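Local coordinates for protein BpsB (PgaB), Poly-beta-1,6-N-acetyl-D-glucosamine N-deacetylase (Bordetella bronchiseptica RB50, PDB 5BU6) that removes N-acetyl groups from poly-beta-1,6-N-acetyl-D-glucosamine as a family 4 carbohydrate esterase required for biofilm formation, at residues Ala164-Gln178 / Arg185-Arg197. The protein carries 5 engineered substitutions. Sequence-based numbering, arbitrary orientation.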
loop_
_atom_site.group_PDB
_atom_site.type_symbol
_atom_site.label_atom_id
_atom_site.label_comp_id
_atom_site.label_asym_id
_atom_site.label_seq_id
_atom_site.Cartn_x
_atom_site.Cartn_y
_atom_site.Cartn_z
ATOM N N ALA A 164 16.564 -0.461 -15.578
ATOM C CA ALA A 164 16.315 0.823 -16.218
ATOM C C ALA A 164 17.236 1.095 -17.413
ATOM O O ALA A 164 16.869 1.840 -18.322
ATOM C CB ALA A 164 16.464 1.929 -15.209
ATOM N N ASN A 165 18.433 0.514 -17.393
ATOM C CA ASN A 165 19.413 0.721 -18.458
ATOM C C ASN A 165 20.298 -0.522 -18.660
ATOM O O ASN A 165 20.294 -1.422 -17.820
ATOM C CB ASN A 165 20.270 1.962 -18.150
ATOM C CG ASN A 165 21.006 1.865 -16.821
ATOM O OD1 ASN A 165 21.241 0.778 -16.294
ATOM N ND2 ASN A 165 21.378 3.017 -16.275
ATOM N N PRO A 166 21.041 -0.587 -19.781
ATOM C CA PRO A 166 21.854 -1.780 -20.047
ATOM C C PRO A 166 22.841 -2.163 -18.943
ATOM O O PRO A 166 23.047 -3.361 -18.747
ATOM C CB PRO A 166 22.611 -1.401 -21.323
ATOM C CG PRO A 166 21.677 -0.500 -22.036
ATOM C CD PRO A 166 20.962 0.290 -20.963
ATOM N N GLN A 167 23.437 -1.196 -18.247
ATOM C CA GLN A 167 24.494 -1.523 -17.285
ATOM C C GLN A 167 23.959 -2.284 -16.073
ATOM O O GLN A 167 24.478 -3.350 -15.733
ATOM C CB GLN A 167 25.241 -0.265 -16.823
ATOM C CG GLN A 167 24.381 0.958 -16.607
ATOM C CD GLN A 167 24.253 1.803 -17.858
ATOM O OE1 GLN A 167 23.558 1.430 -18.803
ATOM N NE2 GLN A 167 24.929 2.946 -17.872
ATOM N N GLY A 168 22.929 -1.750 -15.426
ATOM C CA GLY A 168 22.330 -2.448 -14.302
ATOM C C GLY A 168 21.650 -1.581 -13.260
ATOM O O GLY A 168 21.245 -2.084 -12.212
ATOM N N ASN A 169 21.529 -0.285 -13.533
ATOM C CA ASN A 169 20.840 0.616 -12.621
ATOM C C ASN A 169 19.363 0.246 -12.565
ATOM O O ASN A 169 18.734 0.033 -13.600
ATOM C CB ASN A 169 21.005 2.077 -13.047
ATOM C CG ASN A 169 22.461 2.510 -13.116
ATOM O OD1 ASN A 169 22.788 3.530 -13.724
ATOM N ND2 ASN A 169 23.342 1.731 -12.503
ATOM N N GLU A 170 18.821 0.158 -11.355
ATOM C CA GLU A 170 17.443 -0.284 -11.174
ATOM C C GLU A 170 16.485 0.878 -10.916
ATOM O O GLU A 170 16.878 1.930 -10.417
ATOM C CB GLU A 170 17.356 -1.295 -10.028
ATOM C CG GLU A 170 17.953 -2.658 -10.348
ATOM C CD GLU A 170 18.051 -3.556 -9.125
ATOM O OE1 GLU A 170 17.452 -3.213 -8.083
ATOM O OE2 GLU A 170 18.730 -4.601 -9.204
ATOM N N GLN A 171 15.226 0.674 -11.277
ATOM C CA GLN A 171 14.168 1.629 -11.000
ATOM C C GLN A 171 12.932 0.839 -10.570
ATOM O O GLN A 171 12.896 -0.371 -10.743
ATOM C CB GLN A 171 13.894 2.502 -12.229
ATOM C CG GLN A 171 14.938 3.597 -12.432
ATOM C CD GLN A 171 14.798 4.323 -13.765
ATOM O OE1 GLN A 171 13.918 4.012 -14.570
ATOM N NE2 GLN A 171 15.685 5.284 -14.009
ATOM N N PRO A 172 11.930 1.511 -9.975
ATOM C CA PRO A 172 10.711 0.768 -9.609
ATOM C C PRO A 172 10.041 0.107 -10.820
ATOM O O PRO A 172 10.009 0.701 -11.895
ATOM C CB PRO A 172 9.800 1.849 -9.014
ATOM C CG PRO A 172 10.739 2.893 -8.501
ATOM C CD PRO A 172 11.928 2.885 -9.443
ATOM N N ALA A 173 9.504 -1.093 -10.632
ATOM C CA ALA A 173 8.912 -1.871 -11.725
ATOM C C ALA A 173 7.722 -1.193 -12.396
ATOM O O ALA A 173 7.473 -1.418 -13.579
ATOM C CB ALA A 173 8.487 -3.243 -11.219
ATOM N N ALA A 174 6.977 -0.383 -11.646
ATOM C CA ALA A 174 5.751 0.203 -12.193
ATOM C C ALA A 174 6.006 1.474 -12.986
ATOM O O ALA A 174 5.223 1.839 -13.866
ATOM C CB ALA A 174 4.745 0.486 -11.076
ATOM N N SER A 175 7.101 2.151 -12.681
ATOM C CA SER A 175 7.329 3.483 -13.224
ATOM C C SER A 175 8.080 3.446 -14.544
ATOM O O SER A 175 7.734 4.146 -15.494
ATOM C CB SER A 175 8.104 4.334 -12.215
ATOM O OG SER A 175 9.427 3.845 -12.044
ATOM N N SER A 176 9.111 2.619 -14.601
ATOM C CA SER A 176 10.033 2.655 -15.719
ATOM C C SER A 176 9.613 1.755 -16.870
ATOM O O SER A 176 9.066 0.672 -16.662
ATOM C CB SER A 176 11.435 2.265 -15.245
ATOM O OG SER A 176 11.424 1.011 -14.589
ATOM N N ARG A 177 9.869 2.219 -18.089
ATOM C CA ARG A 177 9.879 1.324 -19.233
ATOM C C ARG A 177 11.150 0.490 -19.127
ATOM O O ARG A 177 12.264 1.012 -19.241
ATOM C CB ARG A 177 9.813 2.100 -20.553
ATOM C CG ARG A 177 8.393 2.507 -20.932
ATOM C CD ARG A 177 8.356 3.451 -22.132
ATOM N NE ARG A 177 8.937 4.759 -21.830
ATOM C CZ ARG A 177 8.340 5.696 -21.099
ATOM N NH1 ARG A 177 7.139 5.475 -20.576
ATOM N NH2 ARG A 177 8.948 6.856 -20.882
ATOM N N GLN A 178 10.983 -0.804 -18.881
ATOM C CA GLN A 178 12.122 -1.644 -18.540
ATOM C C GLN A 178 12.931 -2.080 -19.764
ATOM O O GLN A 178 12.400 -2.276 -20.862
ATOM C CB GLN A 178 11.667 -2.873 -17.752
ATOM C CG GLN A 178 10.973 -3.936 -18.584
ATOM C CD GLN A 178 10.640 -5.177 -17.779
ATOM O OE1 GLN A 178 11.248 -5.438 -16.739
ATOM N NE2 GLN A 178 9.671 -5.952 -18.257
ATOM N N ARG A 185 16.237 -4.306 -26.311
ATOM C CA ARG A 185 15.508 -3.048 -26.418
ATOM C C ARG A 185 14.699 -2.722 -25.154
ATOM O O ARG A 185 14.532 -3.570 -24.281
ATOM C CB ARG A 185 14.590 -3.094 -27.646
ATOM C CG ARG A 185 13.349 -3.959 -27.488
ATOM C CD ARG A 185 12.625 -4.127 -28.822
ATOM N NE ARG A 185 11.215 -4.471 -28.645
ATOM C CZ ARG A 185 10.203 -3.774 -29.158
ATOM N NH1 ARG A 185 8.953 -4.162 -28.941
ATOM N NH2 ARG A 185 10.437 -2.695 -29.893
ATOM N N TYR A 186 14.222 -1.483 -25.051
ATOM C CA TYR A 186 13.290 -1.103 -23.988
ATOM C C TYR A 186 11.882 -1.568 -24.357
ATOM O O TYR A 186 11.571 -1.757 -25.528
ATOM C CB TYR A 186 13.295 0.421 -23.751
ATOM C CG TYR A 186 14.620 0.995 -23.281
ATOM C CD1 TYR A 186 14.971 0.982 -21.936
ATOM C CD2 TYR A 186 15.512 1.552 -24.180
ATOM C CE1 TYR A 186 16.187 1.500 -21.506
ATOM C CE2 TYR A 186 16.725 2.071 -23.763
ATOM C CZ TYR A 186 17.060 2.043 -22.426
ATOM O OH TYR A 186 18.272 2.562 -22.015
ATOM N N GLU A 187 11.041 -1.781 -23.349
ATOM C CA GLU A 187 9.604 -1.917 -23.569
ATOM C C GLU A 187 9.059 -0.689 -24.271
ATOM O O GLU A 187 9.408 0.426 -23.903
ATOM C CB GLU A 187 8.858 -2.082 -22.241
ATOM C CG GLU A 187 8.976 -3.443 -21.617
ATOM C CD GLU A 187 8.127 -3.568 -20.366
ATOM O OE1 GLU A 187 8.034 -2.577 -19.610
ATOM O OE2 GLU A 187 7.552 -4.654 -20.151
ATOM N N ASN A 188 8.189 -0.880 -25.255
ATOM C CA ASN A 188 7.478 0.251 -25.834
ATOM C C ASN A 188 6.269 0.597 -24.965
ATOM O O ASN A 188 5.978 -0.098 -23.987
ATOM C CB ASN A 188 7.045 -0.042 -27.278
ATOM C CG ASN A 188 6.066 -1.207 -27.376
ATOM O OD1 ASN A 188 5.008 -1.198 -26.750
ATOM N ND2 ASN A 188 6.412 -2.203 -28.182
ATOM N N ASP A 189 5.565 1.663 -25.327
ATOM C CA ASP A 189 4.451 2.153 -24.524
ATOM C C ASP A 189 3.324 1.131 -24.405
ATOM O O ASP A 189 2.790 0.924 -23.323
ATOM C CB ASP A 189 3.924 3.465 -25.107
ATOM C CG ASP A 189 4.872 4.628 -24.864
ATOM O OD1 ASP A 189 5.542 4.635 -23.805
ATOM O OD2 ASP A 189 4.949 5.530 -25.728
ATOM N N ALA A 190 2.986 0.477 -25.511
ATOM C CA ALA A 190 1.958 -0.558 -25.492
ATOM C C ALA A 190 2.348 -1.727 -24.588
ATOM O O ALA A 190 1.546 -2.169 -23.777
ATOM C CB ALA A 190 1.681 -1.047 -26.894
ATOM N N GLU A 191 3.575 -2.223 -24.733
ATOM C CA GLU A 191 4.080 -3.311 -23.884
ATOM C C GLU A 191 4.076 -2.928 -22.407
ATOM O O GLU A 191 3.660 -3.709 -21.535
ATOM C CB GLU A 191 5.499 -3.707 -24.308
ATOM C CG GLU A 191 5.601 -4.303 -25.701
ATOM C CD GLU A 191 7.042 -4.480 -26.161
ATOM O OE1 GLU A 191 7.947 -3.878 -25.547
ATOM O OE2 GLU A 191 7.270 -5.222 -27.137
ATOM N N TYR A 192 4.545 -1.718 -22.126
ATOM C CA TYR A 192 4.605 -1.218 -20.758
ATOM C C TYR A 192 3.220 -1.130 -20.119
ATOM O O TYR A 192 3.002 -1.633 -19.015
ATOM C CB TYR A 192 5.284 0.150 -20.753
ATOM C CG TYR A 192 5.161 0.923 -19.475
ATOM C CD1 TYR A 192 5.571 0.384 -18.259
ATOM C CD2 TYR A 192 4.675 2.221 -19.488
ATOM C CE1 TYR A 192 5.462 1.121 -17.079
ATOM C CE2 TYR A 192 4.574 2.958 -18.339
ATOM C CZ TYR A 192 4.964 2.411 -17.135
ATOM O OH TYR A 192 4.859 3.178 -16.003
ATOM N N ARG A 193 2.282 -0.507 -20.826
ATOM C CA ARG A 193 0.911 -0.385 -20.333
ATOM C C ARG A 193 0.307 -1.753 -20.072
ATOM O O ARG A 193 -0.316 -1.975 -19.030
ATOM C CB ARG A 193 0.044 0.384 -21.341
ATOM C CG ARG A 193 0.193 1.887 -21.262
ATOM C CD ARG A 193 -0.598 2.603 -22.375
ATOM N NE ARG A 193 -0.692 4.026 -22.086
ATOM C CZ ARG A 193 -1.708 4.591 -21.439
ATOM N NH1 ARG A 193 -2.732 3.850 -21.034
ATOM N NH2 ARG A 193 -1.704 5.898 -21.207
ATOM N N ALA A 194 0.500 -2.664 -21.023
ATOM C CA ALA A 194 -0.015 -4.033 -20.913
ATOM C C ALA A 194 0.517 -4.751 -19.667
ATOM O O ALA A 194 -0.242 -5.402 -18.940
ATOM C CB ALA A 194 0.323 -4.823 -22.158
ATOM N N ARG A 195 1.820 -4.635 -19.418
ATOM C CA ARG A 195 2.408 -5.279 -18.246
ATOM C C ARG A 195 1.788 -4.736 -16.962
ATOM O O ARG A 195 1.349 -5.512 -16.104
ATOM C CB ARG A 195 3.934 -5.101 -18.238
ATOM C CG ARG A 195 4.652 -5.703 -17.025
ATOM C CD ARG A 195 6.186 -5.684 -17.202
ATOM N NE ARG A 195 6.718 -4.329 -17.393
ATOM C CZ ARG A 195 6.934 -3.466 -16.402
ATOM N NH1 ARG A 195 6.680 -3.814 -15.151
ATOM N NH2 ARG A 195 7.414 -2.258 -16.659
ATOM N N VAL A 196 1.728 -3.414 -16.817
ATOM C CA VAL A 196 1.153 -2.842 -15.604
ATOM C C VAL A 196 -0.339 -3.172 -15.477
ATOM O O VAL A 196 -0.810 -3.497 -14.387
ATOM C CB VAL A 196 1.335 -1.319 -15.544
ATOM C CG1 VAL A 196 0.631 -0.755 -14.340
ATOM C CG2 VAL A 196 2.825 -0.960 -15.527
ATOM N N ARG A 197 -1.083 -3.100 -16.584
ATOM C CA ARG A 197 -2.507 -3.460 -16.537
ATOM C C ARG A 197 -2.766 -4.888 -16.071
ATOM O O ARG A 197 -3.576 -5.115 -15.180
ATOM C CB ARG A 197 -3.167 -3.276 -17.903
ATOM C CG ARG A 197 -4.682 -3.172 -17.800
ATOM C CD ARG A 197 -5.323 -3.077 -19.173
ATOM N NE ARG A 197 -5.011 -1.826 -19.859
ATOM C CZ ARG A 197 -4.122 -1.709 -20.840
ATOM N NH1 ARG A 197 -3.445 -2.769 -21.251
ATOM N NH2 ARG A 197 -3.911 -0.529 -21.415
#
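Q178 sets CD of its amide over one face of the R195 guanidinium, offset toward the rim, with the two planes tilted 41° apart. The contact seats the loop that follows the 161-163/170-172 beta hairpin of this polysaccharide deacetylase domain on the start of helix 189-211, which opens with an N188/E191 capping box. R195 uses two edges of its guanidinium. End-on, NH1 and NH2 converge on A173 O, the NH1 bond measuring 3.0 Å; side-on, NE and NH2 take one carboxylate oxygen each of E187. The bend at chi3 (59°) turns the flat group between these two acceptors, and the double grip fixes its rotation. E187 is buried, so the arginine probably neutralises its charge. From the loop, Q178 NE2 adds a weak bond to E187 OE2 (3.1 Å), while E187 N returns a straight one to Q178 O (2.9 Å), next to the short 179-180/185-186 strand pair.

R177 runs its CG across Y192, 3.9 Å from the ring CG, and its guanidinium stands almost perpendicular to that ring. Farther out, NH1 forms a long salt bridge with D189 OD1 that is charge attraction alone. Y186 brings the edge of its ring to A164 O (CE1 at 3.3 Å), its OH beside the CD of P166, and Y179 packs edge-to-face with the same ring. Y192, also held by N226 beside helix 227-235, has its CG anti to the backbone N (chi1 167°), sending the ring toward the loop; its OH donates in the carbonyl plane to A174 O at 2.5 Å.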